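Putative Zn-dependent exopeptidase (Bacteroides vulgatus ATCC 8482, PDB 3GUX) probably removes amino-acid residues from the amino termini of peptides, as a zinc-dependent aminopeptidase of peptidase family M28. Local coordinates at residues V35-F39 and E51-L56; N193-R197 and A261-C265; K228-K232 and D308-E313. One frame throughout, in Å; residues are numbered along the deposited sequence. Where two conformers were deposited one is given.

In the fold
From the N terminus, interaction 1 comes first: it closes the short loop that joins helix 26-37 to helix 47-62. The chain then builds most of the mixed sheet before reaching 193-197, the opening segment of interaction 2. Its partner, 261-265, comes only after 228-232 has opened interaction 3, which 308-313 completes near the C terminus; the two long loops therefore cross. Interaction 2 joins the approaches to strands 198-203 and 265-269, and interaction 3 pairs helix 223-236 with helix 296-311. They touch through a salt bridge, R197 NH1 to E313 OE1 at 2.6 Å. Interaction 1 lies across the chain's centre, about 28 and 30 Å from them between centres.

Interaction 1 (V35-F39 and E51-L56); sequences VQADF and ECGEYL
An aromatic and apolar packing contact, in which F39 and V35 meet C52 and Y55, joins the end of helix 26-37 to helix 47-62 near the N terminus. V35 CG1 sits over one face of the Y55 ring in a CH-pi contact, 3.6 Å from the ring centroid and 20° off its normal. The methyl is displaced toward the hydroxyl end of the ring, where it lies 3.4 Å from Y55 CZ. CG1 of V35 is anti to the backbone N (chi1 170°), which carries this branch out to the ring while CG2 lies farther off. F39 lays one ring face against the backbone of the other helix, with C52 CA 3.6 Å above the plane toward the rim. Its CD2 atom packs on C52 CB at 3.5 Å, and C52 SG approaches the ring obliquely as a sulfur-aromatic contact. The far end of the ring, CZ, abuts Y55 CB at 3.7 Å; the two rings meet obliquely, their planes 55° apart. The two helices, consecutive in the chain, form a pair that rests on helix 131-146: Q36 and L56 both touch V134, and L56 also reaches L138. Within the pair, Q36 CG lies 4.1 Å from C52 SG, while Q36 NE2 is hydrogen-bonded to the carbonyls of Y32 and A131. At the outer margin a water donates to F39 O at 2.7 Å and, weakly, to E51 OE1, loosely bridging F39 to E51, whose CB also borders F39 CD1.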
ATOM      1  N   VAL A  35       9.999 -13.683   0.051  1.00 11.97           N
ATOM      2  CA  VAL A  35      10.637 -13.614   1.384  1.00 11.40           C
ATOM      3  C   VAL A  35       9.598 -13.474   2.499  1.00 11.01           C
ATOM      4  O   VAL A  35       9.777 -14.010   3.583  1.00 11.30           O
ATOM      5  CB  VAL A  35      11.667 -12.449   1.471  1.00 13.58           C
ATOM      6  CG1 VAL A  35      12.128 -12.251   2.897  1.00 11.57           C
ATOM      7  CG2 VAL A  35      12.854 -12.703   0.516  1.00 14.24           C
ATOM      8  N   GLN A  36       8.502 -12.763   2.229  1.00 10.11           N
ATOM      9  CA  GLN A  36       7.447 -12.639   3.228  1.00 11.82           C
ATOM     10  C   GLN A  36       6.745 -13.965   3.396  1.00 11.33           C
ATOM     11  O   GLN A  36       6.511 -14.410   4.521  1.00 11.35           O
ATOM     12  CB  GLN A  36       6.401 -11.590   2.841  1.00  7.33           C
ATOM     13  CG  GLN A  36       6.933 -10.159   2.805  1.00  9.09           C
ATOM     14  CD  GLN A  36       5.923  -9.237   2.155  1.00 11.64           C
ATOM     15  OE1 GLN A  36       4.945  -8.847   2.789  1.00 12.77           O
ATOM     16  NE2 GLN A  36       6.118  -8.940   0.875  1.00  8.73           N
ATOM     17  N   ALA A  37       6.449 -14.591   2.262  1.00 12.15           N
ATOM     18  CA  ALA A  37       5.778 -15.865   2.246  1.00 11.52           C
ATOM     19  C   ALA A  37       6.598 -16.926   2.969  1.00 12.50           C
ATOM     20  O   ALA A  37       6.023 -17.781   3.601  1.00 12.85           O
ATOM     21  CB  ALA A  37       5.494 -16.289   0.820  1.00 13.38           C
ATOM     22  N   ASP A  38       7.920 -16.840   2.920  1.00 12.71           N
ATOM     23  CA  ASP A  38       8.777 -17.848   3.559  1.00 17.32           C
ATOM     24  C   ASP A  38       8.744 -17.811   5.065  1.00 17.04           C
ATOM     25  O   ASP A  38       9.162 -18.801   5.689  1.00 19.06           O
ATOM     26  CB  ASP A  38      10.238 -17.741   3.074  1.00 16.81           C
ATOM     27  CG  ASP A  38      10.428 -18.290   1.648  1.00 18.73           C
ATOM     28  OD1 ASP A  38       9.516 -18.960   1.119  1.00 20.57           O
ATOM     29  OD2 ASP A  38      11.505 -18.070   1.070  1.00 16.71           O
ATOM     30  N   PHE A  39       8.225 -16.735   5.670  1.00 15.56           N
ATOM     31  CA  PHE A  39       8.093 -16.721   7.125  1.00 13.80           C
ATOM     32  C   PHE A  39       6.943 -17.580   7.567  1.00 13.51           C
ATOM     33  O   PHE A  39       6.831 -17.848   8.751  1.00 12.78           O
ATOM     34  CB  PHE A  39       7.858 -15.324   7.681  1.00 13.95           C
ATOM     35  CG  PHE A  39       9.017 -14.427   7.531  1.00 15.90           C
ATOM     36  CD1 PHE A  39      10.146 -14.615   8.292  1.00 16.55           C
ATOM     37  CD2 PHE A  39       8.975 -13.379   6.661  1.00 12.11           C
ATOM     38  CE1 PHE A  39      11.217 -13.782   8.151  1.00 14.74           C
ATOM     39  CE2 PHE A  39      10.063 -12.540   6.518  1.00 18.58           C
ATOM     40  CZ  PHE A  39      11.174 -12.747   7.274  1.00 16.57           C
ATOM     41  N   GLU A  51       8.947 -11.775  13.101  1.00 14.02           N
ATOM     42  CA  GLU A  51      10.101 -11.848  12.222  1.00 15.36           C
ATOM     43  C   GLU A  51       9.818 -11.079  10.932  1.00 14.78           C
ATOM     44  O   GLU A  51      10.586 -10.214  10.532  1.00 11.02           O
ATOM     45  CB  GLU A  51      10.457 -13.321  11.920  1.00 16.26           C
ATOM     46  CG  GLU A  51      11.108 -14.113  13.113  1.00 23.04           C
ATOM     47  CD  GLU A  51      11.117 -15.645  12.930  1.00 22.17           C
ATOM     48  OE1 GLU A  51      10.721 -16.153  11.850  1.00 23.24           O
ATOM     49  OE2 GLU A  51      11.490 -16.359  13.889  1.00 22.00           O
ATOM     50  N   CYS A  52       8.686 -11.345  10.300  1.00 14.80           N
ATOM     51  CA  CYS A  52       8.394 -10.612   9.075  1.00 11.83           C
ATOM     52  C   CYS A  52       8.371  -9.092   9.333  1.00 13.44           C
ATOM     53  O   CYS A  52       8.919  -8.351   8.561  1.00 10.42           O
ATOM     54  CB  CYS A  52       7.094 -11.099   8.491  1.00  9.78           C
ATOM     55  SG  CYS A  52       6.740 -10.402   6.849  1.00 13.02           S
ATOM     56  N   GLY A  53       7.765  -8.628  10.428  1.00 14.73           N
ATOM     57  CA  GLY A  53       7.770  -7.173  10.769  1.00 14.24           C
ATOM     58  C   GLY A  53       9.171  -6.575  10.853  1.00 16.51           C
ATOM     59  O   GLY A  53       9.439  -5.455  10.352  1.00 18.01           O
ATOM     60  N   GLU A  54      10.081  -7.332  11.455  1.00 17.36           N
ATOM     61  CA  GLU A  54      11.472  -6.912  11.550  1.00 19.63           C
ATOM     62  C   GLU A  54      12.071  -6.812  10.141  1.00 20.79           C
ATOM     63  O   GLU A  54      12.758  -5.836   9.831  1.00 22.39           O
ATOM     64  CB  GLU A  54      12.277  -7.876  12.429  1.00 18.46           C
ATOM     65  CG  GLU A  54      11.831  -7.896  13.890  1.00 21.52           C
ATOM     66  CD  GLU A  54      12.450  -9.031  14.697  1.00 26.59           C
ATOM     67  OE1 GLU A  54      13.482  -9.581  14.250  1.00 35.98           O
ATOM     68  OE2 GLU A  54      11.928  -9.358  15.796  1.00 23.16           O
ATOM     69  N   TYR A  55      11.806  -7.814   9.298  1.00 20.74           N
ATOM     70  CA  TYR A  55      12.284  -7.814   7.906  1.00 20.34           C
ATOM     71  C   TYR A  55      11.822  -6.565   7.150  1.00 19.58           C
ATOM     72  O   TYR A  55      12.632  -5.903   6.510  1.00 22.69           O
ATOM     73  CB  TYR A  55      11.838  -9.089   7.151  1.00 19.04           C
ATOM     74  CG  TYR A  55      12.025  -9.009   5.631  1.00 19.27           C
ATOM     75  CD1 TYR A  55      13.278  -9.156   5.048  1.00 13.49           C
ATOM     76  CD2 TYR A  55      10.927  -8.801   4.780  1.00 12.47           C
ATOM     77  CE1 TYR A  55      13.436  -9.090   3.643  1.00 10.97           C
ATOM     78  CE2 TYR A  55      11.065  -8.746   3.423  1.00  9.21           C
ATOM     79  CZ  TYR A  55      12.323  -8.874   2.857  1.00 13.64           C
ATOM     80  OH  TYR A  55      12.438  -8.804   1.500  1.00 18.90           O
ATOM     81  N   LEU A  56      10.536  -6.234   7.258  1.00 17.65           N
ATOM     82  CA  LEU A  56       9.966  -5.076   6.558  1.00 16.53           C
ATOM     83  C   LEU A  56      10.516  -3.741   7.067  1.00 16.01           C
ATOM     84  O   LEU A  56      10.852  -2.857   6.271  1.00 12.01           O
ATOM     85  CB  LEU A  56       8.431  -5.085   6.650  1.00 15.77           C
ATOM     86  CG  LEU A  56       7.727  -6.235   5.954  1.00 14.91           C
ATOM     87  CD1 LEU A  56       6.244  -6.148   6.196  1.00 12.90           C
ATOM     88  CD2 LEU A  56       8.074  -6.160   4.437  1.00 11.74           C
TER
HETATM   89  O   HOH W   1       8.832 -18.554  10.354  1.00 17.55           O

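Interaction 2 (N193-R197 and A261-C265); sequences NYNAR and ARIPC
The end of the I263 side chain carries the contact: its CD1 methyl is 3.7 Å from Y194 CE2, which it meets obliquely, and 4.0 Å from A196 CB. The same methyl lies 3.7 Å from A196 N, a buried amide with no hydrogen-bonding partner in the model. The other branch, CG2, rests 3.8 Å from A196 O, and CG1 passes N195 OD1 at 4.0 Å as the two side chains run past each other in opposite directions. With CG1 anti to the carbonyl carbon (chi1 -63°), I263 spreads both branches along the backbone facing it. One residue on, P264 CG packs against R197 O at 3.8 Å. The two segments run only 6° apart and lead into strands 198-203 and 265-269, parallel neighbours at one edge of the mixed sheet of this phosphorylase/hydrolase-like fold; P264 is already joined to G199 by a backbone hydrogen bond. R262, with a positive phi of 41°, turns the chain out of helix 253-260, whose V257 touches I263. Farther out, the Y194 ring also meets the rings of W185 and H190, and its hydroxyl is hydrogen-bonded to D154 OD2.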
ATOM      1  N   ASN A 193      -0.650  16.049  12.764  1.00 24.22           N
ATOM      2  CA  ASN A 193      -1.144  16.863  11.643  1.00 23.62           C
ATOM      3  C   ASN A 193      -0.830  16.266  10.267  1.00 21.54           C
ATOM      4  O   ASN A 193      -0.886  16.968   9.268  1.00 24.68           O
ATOM      5  CB  ASN A 193      -0.620  18.312  11.721  1.00 21.72           C
ATOM      6  N   TYR A 194      -0.519  14.977  10.216  1.00 20.26           N
ATOM      7  CA  TYR A 194      -0.191  14.310   8.974  1.00 18.59           C
ATOM      8  C   TYR A 194      -1.243  14.534   7.893  1.00 18.12           C
ATOM      9  O   TYR A 194      -2.435  14.389   8.145  1.00 18.95           O
ATOM     10  CB  TYR A 194      -0.046  12.795   9.173  1.00 18.46           C
ATOM     11  CG  TYR A 194       0.333  12.111   7.874  1.00 16.10           C
ATOM     12  CD1 TYR A 194       1.646  12.141   7.418  1.00 22.52           C
ATOM     13  CD2 TYR A 194      -0.621  11.482   7.071  1.00 14.52           C
ATOM     14  CE1 TYR A 194       2.007  11.554   6.221  1.00 18.33           C
ATOM     15  CE2 TYR A 194      -0.269  10.892   5.883  1.00 14.66           C
ATOM     16  CZ  TYR A 194       1.045  10.938   5.460  1.00 18.11           C
ATOM     17  OH  TYR A 194       1.402  10.351   4.283  1.00 13.40           O
ATOM     18  N   ASN A 195      -0.782  14.885   6.694  1.00 16.56           N
ATOM     19  CA  ASN A 195      -1.640  15.022   5.533  1.00 14.67           C
ATOM     20  C   ASN A 195      -0.873  14.556   4.293  1.00 14.12           C
ATOM     21  O   ASN A 195       0.355  14.520   4.298  1.00 12.78           O
ATOM     22  CB  ASN A 195      -2.134  16.457   5.355  1.00 14.50           C
ATOM     23  CG  ASN A 195      -3.130  16.582   4.215  1.00 15.16           C
ATOM     24  OD1 ASN A 195      -4.108  15.824   4.143  1.00 11.27           O
ATOM     25  ND2 ASN A 195      -2.866  17.493   3.296  1.00 20.45           N
ATOM     26  N   ALA A 196      -1.619  14.120   3.283  1.00 13.92           N
ATOM     27  CA  ALA A 196      -1.089  13.730   1.983  1.00 14.95           C
ATOM     28  C   ALA A 196      -2.119  14.195   0.958  1.00 15.84           C
ATOM     29  O   ALA A 196      -3.301  14.295   1.274  1.00 17.73           O
ATOM     30  CB  ALA A 196      -0.878  12.244   1.910  1.00 14.38           C
ATOM     31  N   ARG A 197      -1.672  14.514  -0.249  1.00 15.42           N
ATOM     32  CA  ARG A 197      -2.558  14.962  -1.326  1.00 14.55           C
ATOM     33  C   ARG A 197      -3.632  13.900  -1.548  1.00 13.43           C
ATOM     34  O   ARG A 197      -4.816  14.204  -1.635  1.00 16.24           O
ATOM     35  CB  ARG A 197      -1.738  15.233  -2.590  1.00 12.26           C
ATOM     36  CG  ARG A 197      -2.511  15.713  -3.799  1.00 15.86           C
ATOM     37  CD  ARG A 197      -1.566  16.006  -4.955  1.00  9.20           C
ATOM     38  NE  ARG A 197      -0.733  17.179  -4.661  1.00 11.57           N
ATOM     39  CZ  ARG A 197       0.247  17.663  -5.434  1.00 15.39           C
ATOM     40  NH1 ARG A 197       0.572  17.078  -6.589  1.00 14.01           N
ATOM     41  NH2 ARG A 197       0.918  18.750  -5.040  1.00  7.92           N
ATOM     42  N   ALA A 261      -8.050  10.114   9.072  1.00 18.17           N
ATOM     43  CA  ALA A 261      -6.940  10.967   8.626  1.00 14.74           C
ATOM     44  C   ALA A 261      -7.278  11.999   7.524  1.00 13.04           C
ATOM     45  O   ALA A 261      -6.482  12.889   7.286  1.00 13.52           O
ATOM     46  CB  ALA A 261      -5.825  10.066   8.149  1.00 12.95           C
ATOM     47  N   ARG A 262      -8.480  11.891   6.946  1.00 10.67           N
ATOM     48  CA  ARG A 262      -9.012  12.611   5.744  1.00 11.56           C
ATOM     49  C   ARG A 262      -8.309  12.927   4.476  1.00 14.99           C
ATOM     50  O   ARG A 262      -8.262  14.089   4.002  1.00 14.05           O
ATOM     51  CB  ARG A 262     -10.211  13.571   5.960  1.00 15.63           C
ATOM     52  CG  ARG A 262     -10.086  14.672   6.934  1.00 14.06           C
ATOM     53  CD  ARG A 262     -10.205  14.125   8.326  1.00  8.17           C
ATOM     54  N   ILE A 263      -7.808  11.853   3.907  1.00 15.96           N
ATOM     55  CA  ILE A 263      -7.029  11.837   2.704  1.00 13.89           C
ATOM     56  C   ILE A 263      -7.835  10.996   1.737  1.00 13.94           C
ATOM     57  O   ILE A 263      -8.083   9.821   2.047  1.00 13.96           O
ATOM     58  CB  ILE A 263      -5.702  11.136   3.022  1.00 15.94           C
ATOM     59  CG1 ILE A 263      -4.934  11.945   4.079  1.00 12.70           C
ATOM     60  CG2 ILE A 263      -4.872  10.889   1.738  1.00 13.97           C
ATOM     61  CD1 ILE A 263      -3.692  11.295   4.577  1.00 20.85           C
ATOM     62  N   PRO A 264      -8.272  11.559   0.583  1.00 12.19           N
ATOM     63  CA  PRO A 264      -8.919  10.617  -0.335  1.00 13.90           C
ATOM     64  C   PRO A 264      -7.932   9.478  -0.652  1.00 13.30           C
ATOM     65  O   PRO A 264      -6.745   9.719  -0.847  1.00 13.08           O
ATOM     66  CB  PRO A 264      -9.176  11.442  -1.578  1.00 14.26           C
ATOM     67  CG  PRO A 264      -8.185  12.563  -1.486  1.00 19.24           C
ATOM     68  CD  PRO A 264      -8.155  12.892  -0.034  1.00 15.53           C
ATOM     69  N   CYS A 265      -8.420   8.257  -0.672  1.00 13.02           N
ATOM     70  CA  CYS A 265      -7.540   7.139  -0.817  1.00 11.63           C
ATOM     71  C   CYS A 265      -8.134   6.114  -1.750  1.00 11.40           C
ATOM     72  O   CYS A 265      -9.258   5.652  -1.535  1.00  9.37           O
ATOM     73  CB  CYS A 265      -7.302   6.532   0.550  1.00 14.76           C
ATOM     74  SG  CYS A 265      -6.006   5.351   0.548  1.00 16.97           S
TER

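Interaction 3 (K228-K232 and D308-E313)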
ATOM      1  N   LYS A 228      -7.300   9.143 -12.592  1.00 12.45           N
ATOM      2  CA  LYS A 228      -5.941   9.535 -12.973  1.00 13.03           C
ATOM      3  C   LYS A 228      -5.033   8.326 -13.087  1.00 14.33           C
ATOM      4  O   LYS A 228      -4.264   8.184 -14.037  1.00 10.49           O
ATOM      5  CB  LYS A 228      -5.384  10.488 -11.915  1.00 14.43           C
ATOM      6  CG  LYS A 228      -4.032  11.105 -12.228  1.00 19.51           C
ATOM      7  CD  LYS A 228      -3.359  11.680 -10.983  1.00 26.78           C
ATOM      8  CE  LYS A 228      -4.171  12.770 -10.321  1.00 32.98           C
ATOM      9  NZ  LYS A 228      -3.418  13.383  -9.198  1.00 35.76           N
ATOM     10  N   ILE A 229      -5.099   7.476 -12.070  1.00 13.20           N
ATOM     11  CA  ILE A 229      -4.324   6.265 -11.985  1.00 12.45           C
ATOM     12  C   ILE A 229      -4.710   5.292 -13.118  1.00 13.31           C
ATOM     13  O   ILE A 229      -3.841   4.736 -13.797  1.00  8.82           O
ATOM     14  CB  ILE A 229      -4.499   5.613 -10.567  1.00 12.35           C
ATOM     15  CG1 ILE A 229      -3.859   6.507  -9.486  1.00 12.67           C
ATOM     16  CG2 ILE A 229      -3.916   4.214 -10.543  1.00 10.96           C
ATOM     17  CD1 ILE A 229      -4.305   6.199  -7.983  1.00  8.86           C
ATOM     18  N   TRP A 230      -6.010   5.123 -13.353  1.00 13.05           N
ATOM     19  CA  TRP A 230      -6.472   4.225 -14.414  1.00 12.88           C
ATOM     20  C   TRP A 230      -6.098   4.781 -15.787  1.00 12.15           C
ATOM     21  O   TRP A 230      -5.776   4.011 -16.684  1.00 11.87           O
ATOM     22  CB  TRP A 230      -7.973   3.958 -14.321  1.00 12.64           C
ATOM     23  CG  TRP A 230      -8.377   2.749 -13.512  1.00 12.83           C
ATOM     24  CD1 TRP A 230      -9.131   1.692 -13.951  1.00 12.80           C
ATOM     25  CD2 TRP A 230      -8.072   2.465 -12.131  1.00 16.08           C
ATOM     26  NE1 TRP A 230      -9.330   0.795 -12.941  1.00 11.78           N
ATOM     27  CE2 TRP A 230      -8.686   1.238 -11.817  1.00 10.47           C
ATOM     28  CE3 TRP A 230      -7.332   3.122 -11.139  1.00 11.71           C
ATOM     29  CZ2 TRP A 230      -8.566   0.640 -10.559  1.00  8.04           C
ATOM     30  CZ3 TRP A 230      -7.235   2.542  -9.889  1.00 16.49           C
ATOM     31  CH2 TRP A 230      -7.854   1.320  -9.611  1.00 13.49           C
ATOM     32  N   LYS A 231      -6.118   6.111 -15.919  1.00 11.66           N
ATOM     33  CA  LYS A 231      -5.676   6.820 -17.119  1.00 11.27           C
ATOM     34  C   LYS A 231      -4.241   6.484 -17.444  1.00 11.43           C
ATOM     35  O   LYS A 231      -3.923   6.131 -18.571  1.00  9.43           O
ATOM     36  CB  LYS A 231      -5.802   8.360 -16.949  1.00 12.26           C
ATOM     37  CG  LYS A 231      -5.461   9.204 -18.165  1.00 13.68           C
ATOM     38  CD  LYS A 231      -5.597  10.735 -17.868  1.00 11.52           C
ATOM     39  CE  LYS A 231      -5.022  11.567 -19.043  1.00 14.49           C
ATOM     40  NZ  LYS A 231      -4.830  12.981 -18.670  1.00 21.59           N
ATOM     41  N   LYS A 232      -3.374   6.576 -16.443  1.00 15.12           N
ATOM     42  CA  LYS A 232      -1.950   6.317 -16.655  1.00 12.66           C
ATOM     43  C   LYS A 232      -1.691   4.879 -17.050  1.00  9.30           C
ATOM     44  O   LYS A 232      -0.876   4.612 -17.928  1.00 10.54           O
ATOM     45  CB  LYS A 232      -1.137   6.679 -15.412  1.00 13.54           C
ATOM     46  CG  LYS A 232       0.398   6.499 -15.581  1.00 14.52           C
ATOM     47  CD  LYS A 232       1.022   7.391 -16.616  1.00 13.90           C
ATOM     48  CE  LYS A 232       1.070   8.848 -16.212  1.00 15.25           C
ATOM     49  NZ  LYS A 232       1.814   9.592 -17.280  1.00 11.86           N
ATOM     50  N   ASP A 308       4.642   5.862 -12.390  1.00 12.15           N
ATOM     51  CA  ASP A 308       4.384   6.921 -13.387  1.00 10.99           C
ATOM     52  C   ASP A 308       3.345   7.918 -12.853  1.00 10.59           C
ATOM     53  O   ASP A 308       3.427   9.088 -13.176  1.00 10.97           O
ATOM     54  CB  ASP A 308       3.984   6.357 -14.763  1.00 11.61           C
ATOM     55  CG  ASP A 308       5.188   5.959 -15.610  1.00 10.08           C
ATOM     56  OD1 ASP A 308       5.682   6.815 -16.368  1.00 19.75           O
ATOM     57  OD2 ASP A 308       5.617   4.794 -15.554  1.00 16.27           O
ATOM     58  N   VAL A 309       2.398   7.449 -12.037  1.00 10.23           N
ATOM     59  CA  VAL A 309       1.440   8.339 -11.424  1.00 11.58           C
ATOM     60  C   VAL A 309       2.181   9.238 -10.436  1.00 11.51           C
ATOM     61  O   VAL A 309       2.136  10.461 -10.586  1.00  8.58           O
ATOM     62  CB  VAL A 309       0.274   7.606 -10.745  1.00 12.20           C
ATOM     63  CG1 VAL A 309      -0.502   8.545  -9.804  1.00 16.84           C
ATOM     64  CG2 VAL A 309      -0.651   7.029 -11.783  1.00 12.12           C
ATOM     65  N   ILE A 310       2.926   8.645  -9.502  1.00 12.34           N
ATOM     66  CA  ILE A 310       3.542   9.452  -8.433  1.00 12.28           C
ATOM     67  C   ILE A 310       4.667  10.330  -8.909  1.00 13.23           C
ATOM     68  O   ILE A 310       4.803  11.424  -8.380  1.00 12.64           O
ATOM     69  CB  ILE A 310       3.999   8.632  -7.156  1.00 11.32           C
ATOM     70  CG1 ILE A 310       5.255   7.803  -7.387  1.00  8.62           C
ATOM     71  CG2 ILE A 310       2.858   7.762  -6.640  1.00  9.60           C
ATOM     72  CD1 ILE A 310       5.597   6.957  -6.173  1.00  7.79           C
ATOM     73  N   TYR A 311       5.448   9.883  -9.893  1.00 14.06           N
ATOM     74  CA  TYR A 311       6.529  10.710 -10.437  1.00 14.64           C
ATOM     75  C   TYR A 311       6.019  11.945 -11.247  1.00 14.45           C
ATOM     76  O   TYR A 311       6.786  12.899 -11.452  1.00 15.19           O
ATOM     77  CB  TYR A 311       7.550   9.864 -11.246  1.00 14.87           C
ATOM     78  CG  TYR A 311       8.564   9.140 -10.382  1.00 16.90           C
ATOM     79  CD1 TYR A 311       8.215   8.003  -9.669  1.00 17.21           C
ATOM     80  CD2 TYR A 311       9.880   9.582 -10.280  1.00 12.13           C
ATOM     81  CE1 TYR A 311       9.126   7.326  -8.886  1.00 17.32           C
ATOM     82  CE2 TYR A 311      10.815   8.895  -9.470  1.00 17.00           C
ATOM     83  CZ  TYR A 311      10.420   7.764  -8.791  1.00 16.81           C
ATOM     84  OH  TYR A 311      11.275   7.054  -7.980  1.00 18.76           O
ATOM     85  N   ASN A 312       4.762  11.885 -11.711  0.50 14.54           N
ATOM     86  CA  ASN A 312       4.084  12.997 -12.392  0.50 14.28           C
ATOM     87  C   ASN A 312       3.530  14.098 -11.455  0.50 14.02           C
ATOM     88  O   ASN A 312       3.135  15.167 -11.935  0.50 12.39           O
ATOM     89  CB  ASN A 312       2.903  12.471 -13.220  0.50 14.09           C
ATOM     90  CG  ASN A 312       3.240  12.202 -14.673  0.50 17.91           C
ATOM     91  OD1 ASN A 312       4.407  12.044 -15.060  0.50 20.24           O
ATOM     92  ND2 ASN A 312       2.187  12.144 -15.500  0.50  7.22           N
ATOM     93  N   GLU A 313       3.506  13.851 -10.141  1.00 11.81           N
ATOM     94  CA  GLU A 313       2.927  14.796  -9.172  1.00 12.33           C
ATOM     95  C   GLU A 313       3.849  15.998  -8.972  1.00 12.76           C
ATOM     96  O   GLU A 313       5.038  15.808  -8.730  1.00 13.40           O
ATOM     97  CB  GLU A 313       2.668  14.112  -7.845  1.00 12.57           C
ATOM     98  CG  GLU A 313       1.572  13.064  -7.921  1.00  9.83           C
ATOM     99  CD  GLU A 313       0.188  13.646  -8.154  1.00 10.26           C
ATOM    100  OE1 GLU A 313      -0.049  14.799  -7.750  1.00 15.44           O
ATOM    101  OE2 GLU A 313      -0.662  12.944  -8.744  1.00 17.91           O
TER
HETATM  102  O   HOH W   2       4.498   8.654 -17.401  1.00 13.36           O
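The carboxylate of E313 takes K228 NZ on the syn lone pair of OE2, on the side of OE1, in a salt-bridge hydrogen bond of 2.8 Å. OE2 is also hydrogen-bonded to the hydroxyl of Y198, and OE1 pairs with R197, so two positive charges and a hydroxyl hold the group's rotation and would favour its ionised form. K228 gets there by a bend at chi3 (-60°), which swings its ammonium toward the E313 end of the other segment. Replacing it with an alanine would probably leave OE2 of E313 without its cationic mate, keeping the hydroxyl of Y198. Next to this ion pair, V309 CG1 meets I229 CG1 at 3.9 Å, the two side chains crossing at about a right angle. V309 CG2 lies against I229 CA and is 3.7 Å from K232 CB. K232 folds at chi2 (64°) and chi3 (71°), which lays CD 3.6 Å from D308 CB; its NZ gives a hydrogen bond to a water at 2.8 Å. The carboxylate of D308 is held by A21 N and by Q304 NE2. Helices 223-236 and 296-311 thus pack side by side on the sheet, where I229 reaches V266 and I268 of strand 265-269 and I200 of strand 198-203, while I310 touches L101 of strand 98-104.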